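TatD-related deoxyribonuclease (Thermotoga maritima, PDB 1J6O) probably acts as a metal-dependent deoxyribonuclease that hydrolyses phosphodiester bonds of DNA. Local coordinates at residues A[136-148]-A[162-176]. Sequence-based numbering, arbitrary orientation.
Sequences LVVHIRDAYSEAY and VIHAFSSDYEWAKKF
In a beta-alpha-beta unit of the TatD-type TIM barrel, strands 136-141 and 161-163 pair in parallel, V138 N donating to V162 O (2.9 Å) and V162 N to L136 O. On the outer side of the strands, the segment axes of helices 144-148 and 170-176 approach to 11.2 Å and run nearly parallel at 12°, and the side chains of Y144, Y148, F166, W172 and F176 form an aromatic cluster. Y144 suits this place because its ring is flat and its end polar: I140 CG2 sits over one face and S168 CB over the other, 3.7 Å from the ring centroid. Turned inward with CG anti to its carbonyl carbon (chi1 -75°), Y144 reaches the loop, where its OH accepts from S167 N (2.8 Å). A phenylalanine here would lack the hydroxyl, so S167 N would probably be left without its mate and the loop less firmly fixed. Y144 CB lies over the five-membered ring of W172, whose CH2 meets S145 CA, while Y148 turns its edge to the face of F176. H139 ND1 and H164 NE2 share a weak 3.4 Å hydrogen bond; E212 holds H164 ND1. Both histidines are predicted metal ligands, placed beside E103 as in the C-terminal-rim active site of TIM-barrel metallohydrolases.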
ATOM      1  N   LEU A 136       1.038   6.770  -6.272  1.00  9.18           N
ATOM      2  CA  LEU A 136      -0.212   6.053  -6.173  1.00  8.82           C
ATOM      3  C   LEU A 136      -0.059   4.784  -5.352  1.00  9.74           C
ATOM      4  O   LEU A 136       0.980   4.144  -5.395  1.00  8.66           O
ATOM      5  CB  LEU A 136      -0.704   5.659  -7.579  1.00  8.68           C
ATOM      6  CG  LEU A 136      -1.251   6.810  -8.425  1.00  7.94           C
ATOM      7  CD1 LEU A 136      -0.967   6.580  -9.911  1.00  9.78           C
ATOM      8  CD2 LEU A 136      -2.749   6.931  -8.151  1.00  9.19           C
ATOM      9  N   VAL A 137      -1.102   4.460  -4.583  1.00  8.96           N
ATOM     10  CA  VAL A 137      -1.153   3.265  -3.751  1.00  8.90           C
ATOM     11  C   VAL A 137      -2.238   2.520  -4.543  1.00  8.53           C
ATOM     12  O   VAL A 137      -3.420   2.816  -4.410  1.00  7.53           O
ATOM     13  CB  VAL A 137      -1.612   3.608  -2.319  1.00 10.15           C
ATOM     14  CG1 VAL A 137      -2.038   2.370  -1.582  1.00 14.09           C
ATOM     15  CG2 VAL A 137      -0.451   4.288  -1.589  1.00 14.00           C
ATOM     16  N   VAL A 138      -1.811   1.551  -5.356  1.00  8.81           N
ATOM     17  CA  VAL A 138      -2.710   0.766  -6.209  1.00  9.16           C
ATOM     18  C   VAL A 138      -3.127  -0.601  -5.749  1.00  8.44           C
ATOM     19  O   VAL A 138      -2.320  -1.403  -5.279  1.00  8.78           O
ATOM     20  CB  VAL A 138      -2.088   0.656  -7.638  1.00  8.82           C
ATOM     21  CG1 VAL A 138      -3.064  -0.010  -8.624  1.00 10.04           C
ATOM     22  CG2 VAL A 138      -1.693   2.043  -8.131  1.00  8.89           C
ATOM     23  N   HIS A 139      -4.419  -0.867  -5.908  1.00  8.64           N
ATOM     24  CA  HIS A 139      -5.010  -2.141  -5.521  1.00 11.54           C
ATOM     25  C   HIS A 139      -5.418  -2.839  -6.809  1.00 12.49           C
ATOM     26  O   HIS A 139      -6.156  -2.267  -7.600  1.00 10.58           O
ATOM     27  CB  HIS A 139      -6.257  -1.861  -4.671  1.00 14.33           C
ATOM     28  CG  HIS A 139      -7.084  -3.078  -4.380  1.00 18.81           C
ATOM     29  ND1 HIS A 139      -6.917  -3.836  -3.244  1.00 24.31           N
ATOM     30  CD2 HIS A 139      -8.100  -3.650  -5.067  1.00 20.80           C
ATOM     31  CE1 HIS A 139      -7.800  -4.821  -3.235  1.00 23.06           C
ATOM     32  NE2 HIS A 139      -8.530  -4.732  -4.334  1.00 23.39           N
ATOM     33  N   ILE A 140      -4.946  -4.064  -7.025  1.00 12.00           N
ATOM     34  CA  ILE A 140      -5.316  -4.796  -8.250  1.00 14.59           C
ATOM     35  C   ILE A 140      -5.654  -6.237  -7.875  1.00 16.12           C
ATOM     36  O   ILE A 140      -4.837  -6.930  -7.254  1.00 14.52           O
ATOM     37  CB  ILE A 140      -4.164  -4.873  -9.288  1.00 14.78           C
ATOM     38  CG1 ILE A 140      -3.715  -3.477  -9.726  1.00 13.97           C
ATOM     39  CG2 ILE A 140      -4.643  -5.706 -10.501  1.00 16.27           C
ATOM     40  CD1 ILE A 140      -2.493  -3.470 -10.657  1.00 15.38           C
ATOM     41  N   ARG A 141      -6.861  -6.683  -8.219  1.00 16.96           N
ATOM     42  CA  ARG A 141      -7.289  -8.057  -7.915  1.00 19.36           C
ATOM     43  C   ARG A 141      -7.834  -8.620  -9.243  1.00 19.77           C
ATOM     44  O   ARG A 141      -8.810  -8.107  -9.777  1.00 18.25           O
ATOM     45  CB  ARG A 141      -8.378  -8.055  -6.835  1.00 22.05           C
ATOM     46  CG  ARG A 141      -8.733  -9.432  -6.222  1.00 29.79           C
ATOM     47  CD  ARG A 141      -7.527 -10.099  -5.535  1.00 34.23           C
ATOM     48  NE  ARG A 141      -6.530  -9.116  -5.086  1.00 38.69           N
ATOM     49  CZ  ARG A 141      -5.353  -9.411  -4.523  1.00 41.17           C
ATOM     50  NH1 ARG A 141      -4.990 -10.680  -4.314  1.00 40.51           N
ATOM     51  NH2 ARG A 141      -4.523  -8.423  -4.178  1.00 42.63           N
ATOM     52  N   ASP A 142      -7.172  -9.647  -9.778  1.00 20.38           N
ATOM     53  CA  ASP A 142      -7.583 -10.271 -11.043  1.00 21.96           C
ATOM     54  C   ASP A 142      -7.868  -9.256 -12.160  1.00 21.22           C
ATOM     55  O   ASP A 142      -8.829  -9.395 -12.930  1.00 20.69           O
ATOM     56  CB  ASP A 142      -8.815 -11.154 -10.818  1.00 25.04           C
ATOM     57  CG  ASP A 142      -8.526 -12.344  -9.904  1.00 29.79           C
ATOM     58  OD1 ASP A 142      -7.343 -12.709  -9.769  1.00 33.68           O
ATOM     59  OD2 ASP A 142      -9.474 -12.927  -9.332  1.00 31.53           O
ATOM     60  N   ALA A 143      -7.028  -8.237 -12.257  1.00 19.64           N
ATOM     61  CA  ALA A 143      -7.199  -7.206 -13.278  1.00 18.98           C
ATOM     62  C   ALA A 143      -5.851  -6.608 -13.650  1.00 18.56           C
ATOM     63  O   ALA A 143      -5.778  -5.441 -14.027  1.00 18.04           O
ATOM     64  CB  ALA A 143      -8.121  -6.095 -12.753  1.00 17.16           C
ATOM     65  N   TYR A 144      -4.782  -7.394 -13.546  1.00 18.97           N
ATOM     66  CA  TYR A 144      -3.464  -6.874 -13.883  1.00 19.83           C
ATOM     67  C   TYR A 144      -3.348  -6.362 -15.307  1.00 19.16           C
ATOM     68  O   TYR A 144      -2.826  -5.282 -15.529  1.00 18.98           O
ATOM     69  CB  TYR A 144      -2.391  -7.925 -13.567  1.00 20.33           C
ATOM     70  CG  TYR A 144      -2.155  -8.014 -12.076  1.00 20.70           C
ATOM     71  CD1 TYR A 144      -1.273  -7.136 -11.442  1.00 22.50           C
ATOM     72  CD2 TYR A 144      -2.884  -8.903 -11.283  1.00 21.53           C
ATOM     73  CE1 TYR A 144      -1.124  -7.131 -10.044  1.00 23.22           C
ATOM     74  CE2 TYR A 144      -2.748  -8.907  -9.869  1.00 23.25           C
ATOM     75  CZ  TYR A 144      -1.866  -8.009  -9.266  1.00 21.60           C
ATOM     76  OH  TYR A 144      -1.767  -7.938  -7.891  1.00 23.39           O
ATOM     77  N   SER A 145      -3.851  -7.118 -16.280  1.00 19.83           N
ATOM     78  CA  SER A 145      -3.765  -6.662 -17.657  1.00 17.42           C
ATOM     79  C   SER A 145      -4.535  -5.365 -17.852  1.00 16.52           C
ATOM     80  O   SER A 145      -4.059  -4.446 -18.514  1.00 14.35           O
ATOM     81  CB  SER A 145      -4.327  -7.718 -18.627  1.00 19.29           C
ATOM     82  OG  SER A 145      -4.376  -7.198 -19.959  1.00 18.12           O
ATOM     83  N   GLU A 146      -5.725  -5.288 -17.274  1.00 16.12           N
ATOM     84  CA  GLU A 146      -6.535  -4.088 -17.422  1.00 17.35           C
ATOM     85  C   GLU A 146      -5.934  -2.871 -16.727  1.00 17.19           C
ATOM     86  O   GLU A 146      -5.956  -1.753 -17.267  1.00 18.49           O
ATOM     87  CB  GLU A 146      -7.966  -4.357 -16.926  1.00 20.39           C
ATOM     88  CG  GLU A 146      -8.751  -5.395 -17.767  1.00 22.30           C
ATOM     89  CD  GLU A 146      -8.583  -6.850 -17.303  1.00 26.01           C
ATOM     90  OE1 GLU A 146      -7.571  -7.182 -16.640  1.00 22.96           O
ATOM     91  OE2 GLU A 146      -9.481  -7.677 -17.625  1.00 26.26           O
ATOM     92  N   ALA A 147      -5.385  -3.088 -15.538  1.00 17.42           N
ATOM     93  CA  ALA A 147      -4.785  -1.988 -14.804  1.00 17.15           C
ATOM     94  C   ALA A 147      -3.529  -1.547 -15.561  1.00 17.57           C
ATOM     95  O   ALA A 147      -3.289  -0.353 -15.725  1.00 18.20           O
ATOM     96  CB  ALA A 147      -4.442  -2.435 -13.387  1.00 15.93           C
ATOM     97  N   TYR A 148      -2.736  -2.507 -16.032  1.00 18.39           N
ATOM     98  CA  TYR A 148      -1.516  -2.162 -16.770  1.00 19.61           C
ATOM     99  C   TYR A 148      -1.844  -1.241 -17.947  1.00 20.38           C
ATOM    100  O   TYR A 148      -1.231  -0.187 -18.108  1.00 21.50           O
ATOM    101  CB  TYR A 148      -0.825  -3.411 -17.306  1.00 21.27           C
ATOM    102  CG  TYR A 148       0.477  -3.097 -18.007  1.00 23.57           C
ATOM    103  CD1 TYR A 148       1.618  -2.728 -17.279  1.00 24.06           C
ATOM    104  CD2 TYR A 148       0.584  -3.186 -19.396  1.00 24.50           C
ATOM    105  CE1 TYR A 148       2.843  -2.464 -17.925  1.00 22.79           C
ATOM    106  CE2 TYR A 148       1.794  -2.926 -20.047  1.00 24.29           C
ATOM    107  CZ  TYR A 148       2.916  -2.567 -19.309  1.00 24.63           C
ATOM    108  OH  TYR A 148       4.107  -2.290 -19.960  1.00 23.82           O
ATOM    109  N   VAL A 162       3.207   2.256  -5.649  1.00  8.42           N
ATOM    110  CA  VAL A 162       3.263   0.858  -5.295  1.00  8.29           C
ATOM    111  C   VAL A 162       2.020   0.098  -5.677  1.00  9.35           C
ATOM    112  O   VAL A 162       0.911   0.627  -5.559  1.00  9.68           O
ATOM    113  CB  VAL A 162       3.375   0.730  -3.762  1.00  8.91           C
ATOM    114  CG1 VAL A 162       3.603  -0.687  -3.377  1.00  8.91           C
ATOM    115  CG2 VAL A 162       4.492   1.673  -3.226  1.00  9.64           C
ATOM    116  N   ILE A 163       2.201  -1.143  -6.120  1.00  9.78           N
ATOM    117  CA  ILE A 163       1.072  -2.008  -6.480  1.00  9.65           C
ATOM    118  C   ILE A 163       1.060  -2.788  -5.167  1.00  9.92           C
ATOM    119  O   ILE A 163       1.885  -3.683  -4.922  1.00 10.09           O
ATOM    120  CB  ILE A 163       1.385  -2.957  -7.639  1.00 12.68           C
ATOM    121  CG1 ILE A 163       1.791  -2.136  -8.871  1.00 11.82           C
ATOM    122  CG2 ILE A 163       0.156  -3.828  -7.932  1.00 12.20           C
ATOM    123  CD1 ILE A 163       0.742  -1.085  -9.284  1.00 12.39           C
ATOM    124  N   HIS A 164       0.125  -2.444  -4.302  1.00 10.65           N
ATOM    125  CA  HIS A 164       0.051  -3.102  -3.013  1.00 11.17           C
ATOM    126  C   HIS A 164      -0.444  -4.549  -3.025  1.00 11.74           C
ATOM    127  O   HIS A 164      -1.197  -4.946  -3.910  1.00 11.03           O
ATOM    128  CB  HIS A 164      -0.759  -2.184  -2.087  1.00 13.85           C
ATOM    129  CG  HIS A 164      -2.076  -2.730  -1.658  1.00 13.42           C
ATOM    130  ND1 HIS A 164      -2.233  -3.481  -0.512  1.00 14.46           N
ATOM    131  CD2 HIS A 164      -3.310  -2.606  -2.201  1.00 17.34           C
ATOM    132  CE1 HIS A 164      -3.507  -3.796  -0.370  1.00 14.81           C
ATOM    133  NE2 HIS A 164      -4.179  -3.277  -1.380  1.00 14.28           N
ATOM    134  N   ALA A 165       0.012  -5.334  -2.054  1.00 12.44           N
ATOM    135  CA  ALA A 165      -0.380  -6.754  -1.940  1.00 14.23           C
ATOM    136  C   ALA A 165      -0.300  -7.407  -3.316  1.00 15.40           C
ATOM    137  O   ALA A 165      -1.242  -8.097  -3.755  1.00 14.73           O
ATOM    138  CB  ALA A 165      -1.809  -6.867  -1.388  1.00 15.56           C
ATOM    139  N   PHE A 166       0.828  -7.192  -3.986  1.00 13.24           N
ATOM    140  CA  PHE A 166       1.041  -7.748  -5.326  1.00 16.99           C
ATOM    141  C   PHE A 166       0.675  -9.231  -5.326  1.00 16.19           C
ATOM    142  O   PHE A 166       1.210 -10.011  -4.536  1.00 16.64           O
ATOM    143  CB  PHE A 166       2.496  -7.583  -5.771  1.00 15.11           C
ATOM    144  CG  PHE A 166       2.748  -8.130  -7.136  1.00 18.45           C
ATOM    145  CD1 PHE A 166       2.319  -7.435  -8.257  1.00 19.30           C
ATOM    146  CD2 PHE A 166       3.362  -9.362  -7.301  1.00 18.97           C
ATOM    147  CE1 PHE A 166       2.499  -7.961  -9.536  1.00 21.13           C
ATOM    148  CE2 PHE A 166       3.540  -9.893  -8.584  1.00 19.41           C
ATOM    149  CZ  PHE A 166       3.108  -9.190  -9.688  1.00 20.17           C
ATOM    150  N   SER A 167      -0.205  -9.610  -6.244  1.00 19.28           N
ATOM    151  CA  SER A 167      -0.647 -10.989  -6.324  1.00 21.04           C
ATOM    152  C   SER A 167      -0.599 -11.684  -7.674  1.00 22.09           C
ATOM    153  O   SER A 167      -1.416 -12.576  -7.938  1.00 24.15           O
ATOM    154  CB  SER A 167      -2.075 -11.067  -5.783  1.00 21.31           C
ATOM    155  OG  SER A 167      -2.926 -10.172  -6.500  1.00 23.90           O
ATOM    156  N   SER A 168       0.312 -11.280  -8.547  1.00 22.86           N
ATOM    157  CA  SER A 168       0.389 -11.940  -9.843  1.00 21.65           C
ATOM    158  C   SER A 168       1.706 -12.709  -9.936  1.00 22.13           C
ATOM    159  O   SER A 168       2.345 -12.996  -8.916  1.00 21.02           O
ATOM    160  CB  SER A 168       0.274 -10.933 -10.979  1.00 21.66           C
ATOM    161  OG  SER A 168      -0.071 -11.619 -12.174  1.00 21.29           O
ATOM    162  N   ASP A 169       2.121 -13.062 -11.147  1.00 22.45           N
ATOM    163  CA  ASP A 169       3.372 -13.807 -11.291  1.00 21.63           C
ATOM    164  C   ASP A 169       4.535 -12.927 -11.693  1.00 21.00           C
ATOM    165  O   ASP A 169       4.391 -11.715 -11.827  1.00 20.25           O
ATOM    166  CB  ASP A 169       3.191 -14.954 -12.297  1.00 23.06           C
ATOM    167  CG  ASP A 169       2.760 -14.472 -13.679  1.00 24.96           C
ATOM    168  OD1 ASP A 169       2.631 -13.244 -13.909  1.00 21.89           O
ATOM    169  OD2 ASP A 169       2.551 -15.346 -14.548  1.00 26.69           O
ATOM    170  N   TYR A 170       5.699 -13.534 -11.885  1.00 20.98           N
ATOM    171  CA  TYR A 170       6.873 -12.767 -12.271  1.00 21.35           C
ATOM    172  C   TYR A 170       6.706 -11.926 -13.530  1.00 20.92           C
ATOM    173  O   TYR A 170       7.117 -10.771 -13.567  1.00 21.70           O
ATOM    174  CB  TYR A 170       8.094 -13.684 -12.460  1.00 23.47           C
ATOM    175  CG  TYR A 170       9.349 -12.884 -12.749  1.00 25.80           C
ATOM    176  CD1 TYR A 170       9.847 -11.978 -11.809  1.00 26.63           C
ATOM    177  CD2 TYR A 170      10.005 -12.985 -13.975  1.00 26.61           C
ATOM    178  CE1 TYR A 170      10.963 -11.189 -12.079  1.00 28.75           C
ATOM    179  CE2 TYR A 170      11.125 -12.198 -14.261  1.00 29.00           C
ATOM    180  CZ  TYR A 170      11.600 -11.301 -13.309  1.00 29.27           C
ATOM    181  OH  TYR A 170      12.702 -10.518 -13.586  1.00 30.93           O
ATOM    182  N   GLU A 171       6.109 -12.490 -14.575  1.00 20.97           N
ATOM    183  CA  GLU A 171       5.942 -11.717 -15.798  1.00 19.68           C
ATOM    184  C   GLU A 171       5.216 -10.395 -15.566  1.00 17.41           C
ATOM    185  O   GLU A 171       5.645  -9.349 -16.070  1.00 17.28           O
ATOM    186  CB  GLU A 171       5.230 -12.539 -16.880  1.00 21.35           C
ATOM    187  CG  GLU A 171       4.980 -11.720 -18.150  1.00 25.41           C
ATOM    188  CD  GLU A 171       4.361 -12.526 -19.288  1.00 27.70           C
ATOM    189  OE1 GLU A 171       4.451 -13.771 -19.254  1.00 27.85           O
ATOM    190  OE2 GLU A 171       3.789 -11.907 -20.225  1.00 30.61           O
ATOM    191  N   TRP A 172       4.133 -10.431 -14.797  1.00 17.96           N
ATOM    192  CA  TRP A 172       3.373  -9.205 -14.518  1.00 16.95           C
ATOM    193  C   TRP A 172       4.181  -8.299 -13.584  1.00 16.74           C
ATOM    194  O   TRP A 172       4.159  -7.068 -13.698  1.00 14.94           O
ATOM    195  CB  TRP A 172       2.018  -9.554 -13.892  1.00 17.03           C
ATOM    196  CG  TRP A 172       0.959  -9.729 -14.940  1.00 16.48           C
ATOM    197  CD1 TRP A 172       0.133 -10.798 -15.113  1.00 17.01           C
ATOM    198  CD2 TRP A 172       0.666  -8.813 -15.993  1.00 14.91           C
ATOM    199  NE1 TRP A 172      -0.663 -10.604 -16.225  1.00 17.72           N
ATOM    200  CE2 TRP A 172      -0.356  -9.388 -16.779  1.00 16.78           C
ATOM    201  CE3 TRP A 172       1.166  -7.549 -16.346  1.00 17.61           C
ATOM    202  CZ2 TRP A 172      -0.882  -8.752 -17.904  1.00 17.69           C
ATOM    203  CZ3 TRP A 172       0.646  -6.915 -17.460  1.00 18.53           C
ATOM    204  CH2 TRP A 172      -0.374  -7.519 -18.226  1.00 18.40           C
ATOM    205  N   ALA A 173       4.907  -8.917 -12.666  1.00 16.80           N
ATOM    206  CA  ALA A 173       5.717  -8.143 -11.726  1.00 15.54           C
ATOM    207  C   ALA A 173       6.701  -7.305 -12.523  1.00 16.26           C
ATOM    208  O   ALA A 173       6.859  -6.097 -12.299  1.00 15.06           O
ATOM    209  CB  ALA A 173       6.464  -9.102 -10.781  1.00 17.51           C
ATOM    210  N   LYS A 174       7.370  -7.954 -13.475  1.00 15.81           N
ATOM    211  CA  LYS A 174       8.337  -7.260 -14.298  1.00 16.70           C
ATOM    212  C   LYS A 174       7.689  -6.131 -15.094  1.00 15.90           C
ATOM    213  O   LYS A 174       8.251  -5.048 -15.221  1.00 14.73           O
ATOM    214  CB  LYS A 174       9.036  -8.251 -15.238  1.00 21.39           C
ATOM    215  CG  LYS A 174      10.093  -7.602 -16.109  1.00 25.94           C
ATOM    216  CD  LYS A 174      11.200  -8.591 -16.443  1.00 30.47           C
ATOM    217  CE  LYS A 174      12.058  -8.040 -17.559  1.00 32.56           C
ATOM    218  NZ  LYS A 174      11.152  -7.679 -18.691  1.00 34.13           N
ATOM    219  N   LYS A 175       6.495  -6.371 -15.619  1.00 16.27           N
ATOM    220  CA  LYS A 175       5.816  -5.338 -16.391  1.00 17.16           C
ATOM    221  C   LYS A 175       5.554  -4.086 -15.562  1.00 17.60           C
ATOM    222  O   LYS A 175       5.733  -2.970 -16.044  1.00 17.06           O
ATOM    223  CB  LYS A 175       4.485  -5.866 -16.937  1.00 20.86           C
ATOM    224  CG  LYS A 175       4.621  -7.010 -17.946  1.00 25.22           C
ATOM    225  CD  LYS A 175       5.038  -6.537 -19.337  1.00 27.27           C
ATOM    226  CE  LYS A 175       3.918  -5.804 -20.066  1.00 28.72           C
ATOM    227  NZ  LYS A 175       4.200  -5.700 -21.546  1.00 28.30           N
ATOM    228  N   PHE A 176       5.128  -4.272 -14.317  1.00 15.68           N
ATOM    229  CA  PHE A 176       4.849  -3.125 -13.462  1.00 15.90           C
ATOM    230  C   PHE A 176       6.131  -2.480 -12.967  1.00 15.04           C
ATOM    231  O   PHE A 176       6.233  -1.249 -12.881  1.00 14.93           O
ATOM    232  CB  PHE A 176       3.940  -3.558 -12.316  1.00 15.28           C
ATOM    233  CG  PHE A 176       2.496  -3.610 -12.709  1.00 16.41           C
ATOM    234  CD1 PHE A 176       1.719  -2.453 -12.675  1.00 15.01           C
ATOM    235  CD2 PHE A 176       1.921  -4.798 -13.164  1.00 15.03           C
ATOM    236  CE1 PHE A 176       0.373  -2.480 -13.089  1.00 17.01           C
ATOM    237  CE2 PHE A 176       0.581  -4.839 -13.581  1.00 18.86           C
ATOM    238  CZ  PHE A 176      -0.195  -3.664 -13.541  1.00 17.22           C
TER
HETATM  239  O   HOH W   1      -4.146  -5.273  -4.714  1.00 22.73           O
HETATM  240  O   HOH W   2      -5.222 -11.115  -8.272  1.00 24.88           O
HETATM  241  O   HOH W   3       6.260  -2.320 -18.654  1.00 20.80           O